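PDB 1R5B: eukaryotic peptide chain release factor GTP-binding subunit from Schizosaccharomyces pombe, which is a translational GTP-binding protein, the eRF3 release factor, with a P-loop GTPase domain like that of elongation factor Tu. Local coordinates for residues V44-G50 / A145-V151; F116-R121 / L257-M263; N182-V186 / T224-Y228. All blocks are in the same frame, centred on the assembly; numbering follows the deposited sequence.

Contact 1. Residues V44-G50 / A145-V151; sequences VNIVFIG and ADIGVLV
Val44-Gly50 and Ala145-Val151 run side by side as parallel strands, their short axes 4.6 Å apart and inclined by 26°, with Ile46 level with Ile147 and Phe48 level with Val149. The pair belongs to the central sheet of a P-loop GTPase domain; strand 42-50 leads into a glycine-rich turn with the sequence pattern of a Walker A motif, beginning probably at Gly50. From Val47 on, the odd-numbered residues of both strands exchange the main-chain bonds: Val47 N donates to Ile147 O, Val149 N to Val47 O, Ile49 N to Val149 O, and Val151 N to Ile49 O at 2.8 Å. On the face that bears Ile46, Phe48, Ile147 and Val149, these side chains meet through apolar contacts. Ile46 CG1 is anti to the backbone N (chi1 -172°), which carries CD1 across to CG2 of Ile147 and, equally close at 3.8 Å, CG2 of Val149. The Phe48 side chain lies alongside Val149 and points the same way, and Val149 CB makes a CH-pi contact over one ring face, 4.1 Å from the centroid. CG2 of Val151 reaches the edge of the same ring; Leu59 and Ile63 of helix 56-66 also pack on Phe48, as does Leu125 of strand 121-125. The other face carries Val47, whose CG1 meets Ala145 CB at 3.6 Å, and Ile49, which packs on helix 169-178. Where the second segment enters the sheet, Asn45 O accepts from both Asp146 N and Ile147 N. Asp146 also turns its carboxylate back to the first strand and forms a salt bridge with Arg268 through OD2. That same oxygen receives Asn45 N at 2.9 Å on its anti side, in a nearly straight bond of 173°.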
loop_
_atom_site.group_PDB
_atom_site.type_symbol
_atom_site.label_atom_id
_atom_site.label_comp_id
_atom_site.label_asym_id
_atom_site.label_seq_id
_atom_site.Cartn_x
_atom_site.Cartn_y
_atom_site.Cartn_z
ATOM N N VAL A 44 -4.060 1.566 -6.327
ATOM C CA VAL A 44 -5.057 1.374 -5.277
ATOM C C VAL A 44 -6.447 1.647 -5.845
ATOM O O VAL A 44 -6.603 2.510 -6.703
ATOM C CB VAL A 44 -4.784 2.344 -4.111
ATOM C CG1 VAL A 44 -5.775 2.164 -3.002
ATOM C CG2 VAL A 44 -3.381 2.125 -3.593
ATOM N N ASN A 45 -7.442 0.891 -5.391
ATOM C CA ASN A 45 -8.834 1.105 -5.773
ATOM C C ASN A 45 -9.570 1.766 -4.632
ATOM O O ASN A 45 -9.511 1.301 -3.486
ATOM C CB ASN A 45 -9.526 -0.225 -6.077
ATOM C CG ASN A 45 -9.034 -0.876 -7.363
ATOM O OD1 ASN A 45 -9.167 -2.082 -7.538
ATOM N ND2 ASN A 45 -8.479 -0.088 -8.259
ATOM N N ILE A 46 -10.266 2.846 -4.934
ATOM C CA ILE A 46 -10.983 3.621 -3.925
ATOM C C ILE A 46 -12.405 3.860 -4.380
ATOM O O ILE A 46 -12.658 4.115 -5.559
ATOM C CB ILE A 46 -10.249 4.945 -3.630
ATOM C CG1 ILE A 46 -10.883 5.661 -2.440
ATOM C CG2 ILE A 46 -10.230 5.847 -4.845
ATOM C CD1 ILE A 46 -9.996 6.734 -1.854
ATOM N N VAL A 47 -13.339 3.751 -3.452
ATOM C CA VAL A 47 -14.737 3.992 -3.753
ATOM C C VAL A 47 -15.285 4.996 -2.752
ATOM O O VAL A 47 -14.961 4.934 -1.574
ATOM C CB VAL A 47 -15.557 2.694 -3.742
ATOM C CG1 VAL A 47 -15.588 2.040 -2.349
ATOM C CG2 VAL A 47 -16.957 2.954 -4.237
ATOM N N PHE A 48 -16.091 5.929 -3.246
ATOM C CA PHE A 48 -16.720 6.954 -2.424
ATOM C C PHE A 48 -18.211 6.654 -2.292
ATOM O O PHE A 48 -18.872 6.300 -3.264
ATOM C CB PHE A 48 -16.515 8.338 -3.046
ATOM C CG PHE A 48 -15.126 8.858 -2.893
ATOM C CD1 PHE A 48 -14.104 8.358 -3.663
ATOM C CD2 PHE A 48 -14.834 9.831 -1.961
ATOM C CE1 PHE A 48 -12.815 8.829 -3.513
ATOM C CE2 PHE A 48 -13.543 10.304 -1.812
ATOM C CZ PHE A 48 -12.537 9.803 -2.590
ATOM N N ILE A 49 -18.712 6.795 -1.071
ATOM C CA ILE A 49 -20.095 6.472 -0.722
ATOM C C ILE A 49 -20.726 7.647 0.023
ATOM O O ILE A 49 -20.062 8.349 0.773
ATOM C CB ILE A 49 -20.128 5.209 0.166
ATOM C CG1 ILE A 49 -19.474 4.032 -0.561
ATOM C CG2 ILE A 49 -21.556 4.855 0.566
ATOM C CD1 ILE A 49 -19.481 2.748 0.232
ATOM N N GLY A 50 -22.023 7.844 -0.173
ATOM C CA GLY A 50 -22.728 8.939 0.475
ATOM C C GLY A 50 -23.870 9.453 -0.358
ATOM O O GLY A 50 -24.138 8.943 -1.445
ATOM N N ALA A 145 -12.730 -2.798 -3.777
ATOM C CA ALA A 145 -12.124 -1.573 -3.273
ATOM C C ALA A 145 -11.051 -1.867 -2.226
ATOM O O ALA A 145 -11.172 -2.806 -1.469
ATOM C CB ALA A 145 -13.194 -0.684 -2.675
ATOM N N ASP A 146 -9.997 -1.066 -2.217
ATOM C CA ASP A 146 -9.026 -1.069 -1.131
ATOM C C ASP A 146 -9.450 -0.127 -0.021
ATOM O O ASP A 146 -9.182 -0.387 1.146
ATOM C CB ASP A 146 -7.651 -0.633 -1.624
ATOM C CG ASP A 146 -7.036 -1.621 -2.583
ATOM O OD1 ASP A 146 -6.901 -2.804 -2.230
ATOM O OD2 ASP A 146 -6.665 -1.304 -3.720
ATOM N N ILE A 147 -10.094 0.970 -0.393
ATOM C CA ILE A 147 -10.445 2.037 0.529
ATOM C C ILE A 147 -11.883 2.468 0.259
ATOM O O ILE A 147 -12.264 2.656 -0.883
ATOM C CB ILE A 147 -9.520 3.247 0.324
ATOM C CG1 ILE A 147 -8.052 2.897 0.607
ATOM C CG2 ILE A 147 -9.953 4.407 1.207
ATOM C CD1 ILE A 147 -7.063 3.892 -0.026
ATOM N N GLY A 148 -12.677 2.603 1.306
ATOM C CA GLY A 148 -14.032 3.108 1.215
ATOM C C GLY A 148 -14.080 4.418 1.963
ATOM O O GLY A 148 -13.601 4.496 3.089
ATOM N N VAL A 149 -14.594 5.456 1.314
ATOM C CA VAL A 149 -14.715 6.770 1.926
ATOM C C VAL A 149 -16.196 7.122 2.003
ATOM O O VAL A 149 -16.852 7.269 0.968
ATOM C CB VAL A 149 -13.980 7.852 1.126
ATOM C CG1 VAL A 149 -14.109 9.208 1.836
ATOM C CG2 VAL A 149 -12.496 7.499 0.947
ATOM N N LEU A 150 -16.736 7.190 3.216
ATOM C CA LEU A 150 -18.125 7.612 3.414
ATOM C C LEU A 150 -18.121 9.125 3.609
ATOM O O LEU A 150 -17.503 9.617 4.542
ATOM C CB LEU A 150 -18.740 6.894 4.623
ATOM C CG LEU A 150 -20.149 7.292 5.060
ATOM C CD1 LEU A 150 -21.152 6.971 3.982
ATOM C CD2 LEU A 150 -20.522 6.571 6.351
ATOM N N VAL A 151 -18.788 9.859 2.718
ATOM C CA VAL A 151 -18.827 11.326 2.786
ATOM C C VAL A 151 -20.118 11.774 3.428
ATOM O O VAL A 151 -21.197 11.464 2.938
ATOM C CB VAL A 151 -18.680 11.962 1.398
ATOM C CG1 VAL A 151 -18.440 13.458 1.516
ATOM C CG2 VAL A 151 -17.516 11.304 0.634
#

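Contact 2. Residues F116-R121 / L257-M263; sequences FETEHR and LEYLDSM
With CG anti to the backbone N (chi1 -172°), Asp261 swings its carboxylate from the helix toward the turn 118-120, while chi1 of 57° at Thr118 sets OG1 to meet it. OD1 is gripped twice: Thr118 OG1 donates to it at 2.6 Å on the anti side, and His120 N reaches its syn lone pair at 3.0 Å. One carboxylate oxygen thus ties the tight turn of a beta hairpin to the last helical turn. Arg121, extended from CG to NE, lays its guanidinium at the C-terminal end of helix 256-262. NH1 and NH2 both donate to Met263 O, each at 2.7 Å and close to the guanidinium plane, and NH1 also bonds to Leu260 O at 2.9 Å. Asp261 O sits over one face of the group. The positive charge among these carbonyls probably suits the helix dipole, and Glu42, in a salt bridge to NE, probably helps to balance it. On the apolar side, Phe116 CE1 meets Leu257 CD2 at 3.5 Å, and Leu260 CD2 approaches the ring edge. Phe116 also stacks on Phe123 of strand 121-125 and touches helix 56-66, while Leu260 rests on Ile46 of strand 42-50, so helix 256-262 packs against this side of the sheet.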
loop_
_atom_site.group_PDB
_atom_site.type_symbol
_atom_site.label_atom_id
_atom_site.label_comp_id
_atom_site.label_asym_id
_atom_site.label_seq_id
_atom_site.Cartn_x
_atom_site.Cartn_y
_atom_site.Cartn_z
ATOM N N PHE A 116 -6.510 9.374 -9.673
ATOM C CA PHE A 116 -5.707 10.488 -9.192
ATOM C C PHE A 116 -4.490 9.998 -8.418
ATOM O O PHE A 116 -4.434 8.850 -8.016
ATOM C CB PHE A 116 -6.548 11.409 -8.322
ATOM C CG PHE A 116 -7.036 10.781 -7.048
ATOM C CD1 PHE A 116 -6.320 10.932 -5.868
ATOM C CD2 PHE A 116 -8.212 10.060 -7.023
ATOM C CE1 PHE A 116 -6.763 10.376 -4.686
ATOM C CE2 PHE A 116 -8.665 9.489 -5.839
ATOM C CZ PHE A 116 -7.935 9.651 -4.665
ATOM N N GLU A 117 -3.516 10.874 -8.200
ATOM C CA GLU A 117 -2.260 10.464 -7.581
ATOM C C GLU A 117 -1.874 11.292 -6.379
ATOM O O GLU A 117 -2.170 12.474 -6.294
ATOM C CB GLU A 117 -1.106 10.515 -8.583
ATOM C CG GLU A 117 -1.330 9.707 -9.845
ATOM C CD GLU A 117 -0.035 9.432 -10.592
ATOM O OE1 GLU A 117 0.978 10.087 -10.283
ATOM O OE2 GLU A 117 -0.027 8.560 -11.483
ATOM N N THR A 118 -1.219 10.616 -5.450
ATOM C CA THR A 118 -0.473 11.212 -4.357
ATOM C C THR A 118 0.986 10.827 -4.588
ATOM O O THR A 118 1.303 10.228 -5.619
ATOM C CB THR A 118 -0.970 10.629 -3.035
ATOM O OG1 THR A 118 -0.845 9.186 -3.045
ATOM C CG2 THR A 118 -2.463 10.914 -2.860
ATOM N N GLU A 119 1.865 11.129 -3.630
ATOM C CA GLU A 119 3.303 10.933 -3.826
ATOM C C GLU A 119 3.622 9.466 -4.106
ATOM O O GLU A 119 4.380 9.166 -5.019
ATOM C CB GLU A 119 4.095 11.435 -2.611
ATOM C CG GLU A 119 5.604 11.542 -2.821
ATOM C CD GLU A 119 6.397 11.734 -1.526
ATOM O OE1 GLU A 119 7.653 11.768 -1.574
ATOM O OE2 GLU A 119 5.770 11.860 -0.450
ATOM N N HIS A 120 3.017 8.550 -3.347
ATOM C CA HIS A 120 3.352 7.133 -3.454
ATOM C C HIS A 120 2.320 6.268 -4.173
ATOM O O HIS A 120 2.611 5.113 -4.465
ATOM C CB HIS A 120 3.589 6.550 -2.062
ATOM C CG HIS A 120 4.624 7.283 -1.267
ATOM N ND1 HIS A 120 5.965 7.271 -1.597
ATOM C CD2 HIS A 120 4.520 8.033 -0.146
ATOM C CE1 HIS A 120 6.637 7.996 -0.719
ATOM N NE2 HIS A 120 5.784 8.463 0.176
ATOM N N ARG A 121 1.126 6.793 -4.451
ATOM C CA ARG A 121 0.031 5.940 -4.935
ATOM C C ARG A 121 -0.786 6.501 -6.090
ATOM O O ARG A 121 -0.938 7.714 -6.224
ATOM C CB ARG A 121 -0.928 5.634 -3.788
ATOM C CG ARG A 121 -0.373 4.668 -2.773
ATOM C CD ARG A 121 -1.246 4.474 -1.529
ATOM N NE ARG A 121 -0.682 3.446 -0.673
ATOM C CZ ARG A 121 -1.067 3.182 0.568
ATOM N NH1 ARG A 121 -2.054 3.858 1.152
ATOM N NH2 ARG A 121 -0.452 2.213 1.225
ATOM N N LEU A 257 -5.854 13.472 1.482
ATOM C CA LEU A 257 -4.901 12.841 0.570
ATOM C C LEU A 257 -3.631 12.387 1.288
ATOM O O LEU A 257 -3.033 11.389 0.918
ATOM C CB LEU A 257 -4.540 13.764 -0.594
ATOM C CG LEU A 257 -5.668 14.029 -1.610
ATOM C CD1 LEU A 257 -5.130 14.878 -2.722
ATOM C CD2 LEU A 257 -6.254 12.763 -2.176
ATOM N N GLU A 258 -3.239 13.116 2.319
ATOM C CA GLU A 258 -2.063 12.771 3.092
ATOM C C GLU A 258 -2.291 11.443 3.817
ATOM O O GLU A 258 -1.410 10.604 3.887
ATOM C CB GLU A 258 -1.797 13.884 4.095
ATOM C CG GLU A 258 -0.602 13.686 5.001
ATOM C CD GLU A 258 -0.439 14.836 5.978
ATOM O OE1 GLU A 258 -1.016 15.925 5.737
ATOM O OE2 GLU A 258 0.269 14.639 6.991
ATOM N N TYR A 259 -3.483 11.278 4.365
ATOM C CA TYR A 259 -3.881 10.047 5.024
ATOM C C TYR A 259 -4.026 8.877 4.021
ATOM O O TYR A 259 -3.579 7.765 4.295
ATOM C CB TYR A 259 -5.195 10.259 5.786
ATOM C CG TYR A 259 -5.651 9.006 6.442
ATOM C CD1 TYR A 259 -5.073 8.585 7.640
ATOM C CD2 TYR A 259 -6.608 8.195 5.846
ATOM C CE1 TYR A 259 -5.461 7.404 8.241
ATOM C CE2 TYR A 259 -6.995 6.998 6.443
ATOM C CZ TYR A 259 -6.415 6.613 7.628
ATOM O OH TYR A 259 -6.789 5.447 8.221
ATOM N N LEU A 260 -4.666 9.130 2.883
ATOM C CA LEU A 260 -4.833 8.121 1.832
ATOM C C LEU A 260 -3.470 7.615 1.324
ATOM O O LEU A 260 -3.318 6.448 0.975
ATOM C CB LEU A 260 -5.615 8.704 0.658
ATOM C CG LEU A 260 -7.099 8.364 0.430
ATOM C CD1 LEU A 260 -7.828 8.029 1.696
ATOM C CD2 LEU A 260 -7.791 9.514 -0.333
ATOM N N ASP A 261 -2.477 8.501 1.323
ATOM C CA ASP A 261 -1.163 8.176 0.810
ATOM C C ASP A 261 -0.404 7.156 1.655
ATOM O O ASP A 261 0.212 6.262 1.112
ATOM C CB ASP A 261 -0.321 9.448 0.662
ATOM C CG ASP A 261 0.985 9.188 -0.046
ATOM O OD1 ASP A 261 0.947 8.832 -1.235
ATOM O OD2 ASP A 261 2.097 9.304 0.504
ATOM N N SER A 262 -0.431 7.308 2.970
ATOM C CA SER A 262 0.369 6.460 3.865
ATOM C C SER A 262 -0.464 5.406 4.623
ATOM O O SER A 262 0.084 4.600 5.360
ATOM C CB SER A 262 1.129 7.340 4.862
ATOM O OG SER A 262 0.224 8.169 5.568
ATOM N N MET A 263 -1.783 5.454 4.433
ATOM C CA MET A 263 -2.740 4.433 4.875
ATOM C C MET A 263 -2.208 3.035 4.656
ATOM O O MET A 263 -1.778 2.672 3.583
ATOM C CB MET A 263 -3.985 4.492 3.984
ATOM C CG MET A 263 -5.187 4.855 4.651
ATOM S SD MET A 263 -6.547 4.744 3.539
ATOM C CE MET A 263 -7.460 3.588 4.533
#

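Contact 3. Residues N182-V186 / T224-Y228; sequences NHLVV and TDVKY
Lys227 O receives the shortest hydrogen bond between the two segments, from Val186 N, at 2.8 Å and almost perfectly straight (178°). Leu184 bonds to the neighbouring strand through both its main-chain groups: its N donates to Asp225 O at 2.9 Å and its O accepts from Lys227 N at 3.0 Å. Asp225 O also meets His183 CA at 3.2 Å in a CA-H...O contact and lies over one face of the His183 ring. These bonds join two parallel strands whose short axes are inclined by 17°, and they place strand 226-230 at the outer border of the six-stranded mixed sheet of the P-loop GTPase fold, next to strand 184-189. Val186 touches two side chains on the face that also bears Leu184. Its CG2 touches Val226 CG1 at 3.6 Å, whereas its CG1 lies 3.6 Å from Tyr228 CD2, the valine and tyrosine side chains running side by side. Val226 CG1 lies over one face of the Tyr228 ring, displaced toward its rim. Helix 200-218 packs on the tyrosine through Tyr203, Val207, Ser211 and Leu214, and Ser222 OG is hydrogen-bonded to Tyr228 OH.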
loop_
_atom_site.group_PDB
_atom_site.type_symbol
_atom_site.label_atom_id
_atom_site.label_comp_id
_atom_site.label_asym_id
_atom_site.label_seq_id
_atom_site.Cartn_x
_atom_site.Cartn_y
_atom_site.Cartn_z
ATOM N N ASN A 182 -13.770 -2.839 5.745
ATOM C CA ASN A 182 -13.685 -3.107 7.170
ATOM C C ASN A 182 -12.940 -2.013 7.913
ATOM O O ASN A 182 -12.925 -1.985 9.141
ATOM C CB ASN A 182 -13.020 -4.464 7.402
ATOM C CG ASN A 182 -13.847 -5.611 6.856
ATOM O OD1 ASN A 182 -13.320 -6.572 6.306
ATOM N ND2 ASN A 182 -15.154 -5.506 6.997
ATOM N N HIS A 183 -12.312 -1.115 7.173
ATOM C CA HIS A 183 -11.707 0.065 7.763
ATOM C C HIS A 183 -12.243 1.249 6.975
ATOM O O HIS A 183 -11.804 1.528 5.867
ATOM C CB HIS A 183 -10.192 -0.025 7.673
ATOM C CG HIS A 183 -9.486 1.154 8.248
ATOM N ND1 HIS A 183 -9.361 2.342 7.568
ATOM C CD2 HIS A 183 -8.856 1.329 9.432
ATOM C CE1 HIS A 183 -8.680 3.199 8.307
ATOM N NE2 HIS A 183 -8.359 2.609 9.442
ATOM N N LEU A 184 -13.231 1.912 7.546
ATOM C CA LEU A 184 -13.968 2.938 6.851
ATOM C C LEU A 184 -13.324 4.292 7.103
ATOM O O LEU A 184 -13.076 4.657 8.242
ATOM C CB LEU A 184 -15.403 2.932 7.366
ATOM C CG LEU A 184 -16.437 3.750 6.620
ATOM C CD1 LEU A 184 -16.552 3.277 5.194
ATOM C CD2 LEU A 184 -17.774 3.603 7.317
ATOM N N VAL A 185 -13.043 5.017 6.035
ATOM C CA VAL A 185 -12.677 6.425 6.130
ATOM C C VAL A 185 -13.959 7.260 6.002
ATOM O O VAL A 185 -14.679 7.143 5.015
ATOM C CB VAL A 185 -11.680 6.823 5.033
ATOM C CG1 VAL A 185 -11.328 8.286 5.141
ATOM C CG2 VAL A 185 -10.419 5.964 5.124
ATOM N N VAL A 186 -14.237 8.079 7.010
ATOM C CA VAL A 186 -15.448 8.875 7.069
ATOM C C VAL A 186 -15.031 10.337 6.979
ATOM O O VAL A 186 -14.356 10.856 7.872
ATOM C CB VAL A 186 -16.214 8.640 8.385
ATOM C CG1 VAL A 186 -17.388 9.623 8.514
ATOM C CG2 VAL A 186 -16.704 7.237 8.465
ATOM N N THR A 224 -10.928 1.422 16.417
ATOM C CA THR A 224 -10.007 0.668 15.552
ATOM C C THR A 224 -10.347 0.630 14.051
ATOM O O THR A 224 -9.464 0.392 13.237
ATOM C CB THR A 224 -9.931 -0.774 16.041
ATOM O OG1 THR A 224 -11.242 -1.361 16.020
ATOM C CG2 THR A 224 -9.518 -0.829 17.511
ATOM N N ASP A 225 -11.609 0.845 13.686
ATOM C CA ASP A 225 -12.099 0.548 12.338
ATOM C C ASP A 225 -12.475 1.780 11.521
ATOM O O ASP A 225 -12.817 1.647 10.368
ATOM C CB ASP A 225 -13.354 -0.320 12.407
ATOM C CG ASP A 225 -13.075 -1.748 12.818
ATOM O OD1 ASP A 225 -12.049 -2.010 13.506
ATOM O OD2 ASP A 225 -13.852 -2.675 12.466
ATOM N N VAL A 226 -12.457 2.968 12.111
ATOM C CA VAL A 226 -12.948 4.150 11.420
ATOM C C VAL A 226 -11.986 5.301 11.630
ATOM O O VAL A 226 -11.542 5.547 12.740
ATOM C CB VAL A 226 -14.367 4.545 11.903
ATOM C CG1 VAL A 226 -14.868 5.779 11.168
ATOM C CG2 VAL A 226 -15.342 3.401 11.711
ATOM N N LYS A 227 -11.644 5.974 10.541
ATOM C CA LYS A 227 -10.881 7.219 10.582
ATOM C C LYS A 227 -11.836 8.346 10.225
ATOM O O LYS A 227 -12.446 8.311 9.154
ATOM C CB LYS A 227 -9.724 7.195 9.562
ATOM C CG LYS A 227 -8.812 8.448 9.567
ATOM C CD LYS A 227 -8.217 8.661 10.948
ATOM C CE LYS A 227 -7.020 9.576 10.954
ATOM N NZ LYS A 227 -7.443 10.965 10.912
ATOM N N TYR A 228 -11.955 9.338 11.097
ATOM C CA TYR A 228 -12.760 10.534 10.812
ATOM C C TYR A 228 -11.842 11.683 10.401
ATOM O O TYR A 228 -10.738 11.835 10.948
ATOM C CB TYR A 228 -13.582 10.936 12.038
ATOM C CG TYR A 228 -14.597 9.895 12.426
ATOM C CD1 TYR A 228 -14.305 8.945 13.401
ATOM C CD2 TYR A 228 -15.840 9.840 11.801
ATOM C CE1 TYR A 228 -15.229 7.972 13.745
ATOM C CE2 TYR A 228 -16.774 8.866 12.141
ATOM C CZ TYR A 228 -16.459 7.939 13.110
ATOM O OH TYR A 228 -17.369 6.984 13.458
#

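All three contacts belong to the GTP-binding domain and reach one six-stranded sheet, ordered 115-117, 121-125, 42-50, 147-153, 184-189, 226-230. Contact 1 lies at its middle, and contact 3 joins the two strands at one border. Their centres are about 11 Å apart, and strands 147-153 and 184-189 are direct neighbours, probably bonded from Leu150 N to Val185 O. Contact 2 lies at the opposite border, its centre about 13 Å from contact 1 and 16 Å from contact 3. Along the chain, contacts 1 and 2 interleave, and contact 3 falls between the segments of contact 2. Helix 256-262, following the last strand, returns to pack near strand 115-117, while Tyr259 and Met263 reach His183 of contact 3.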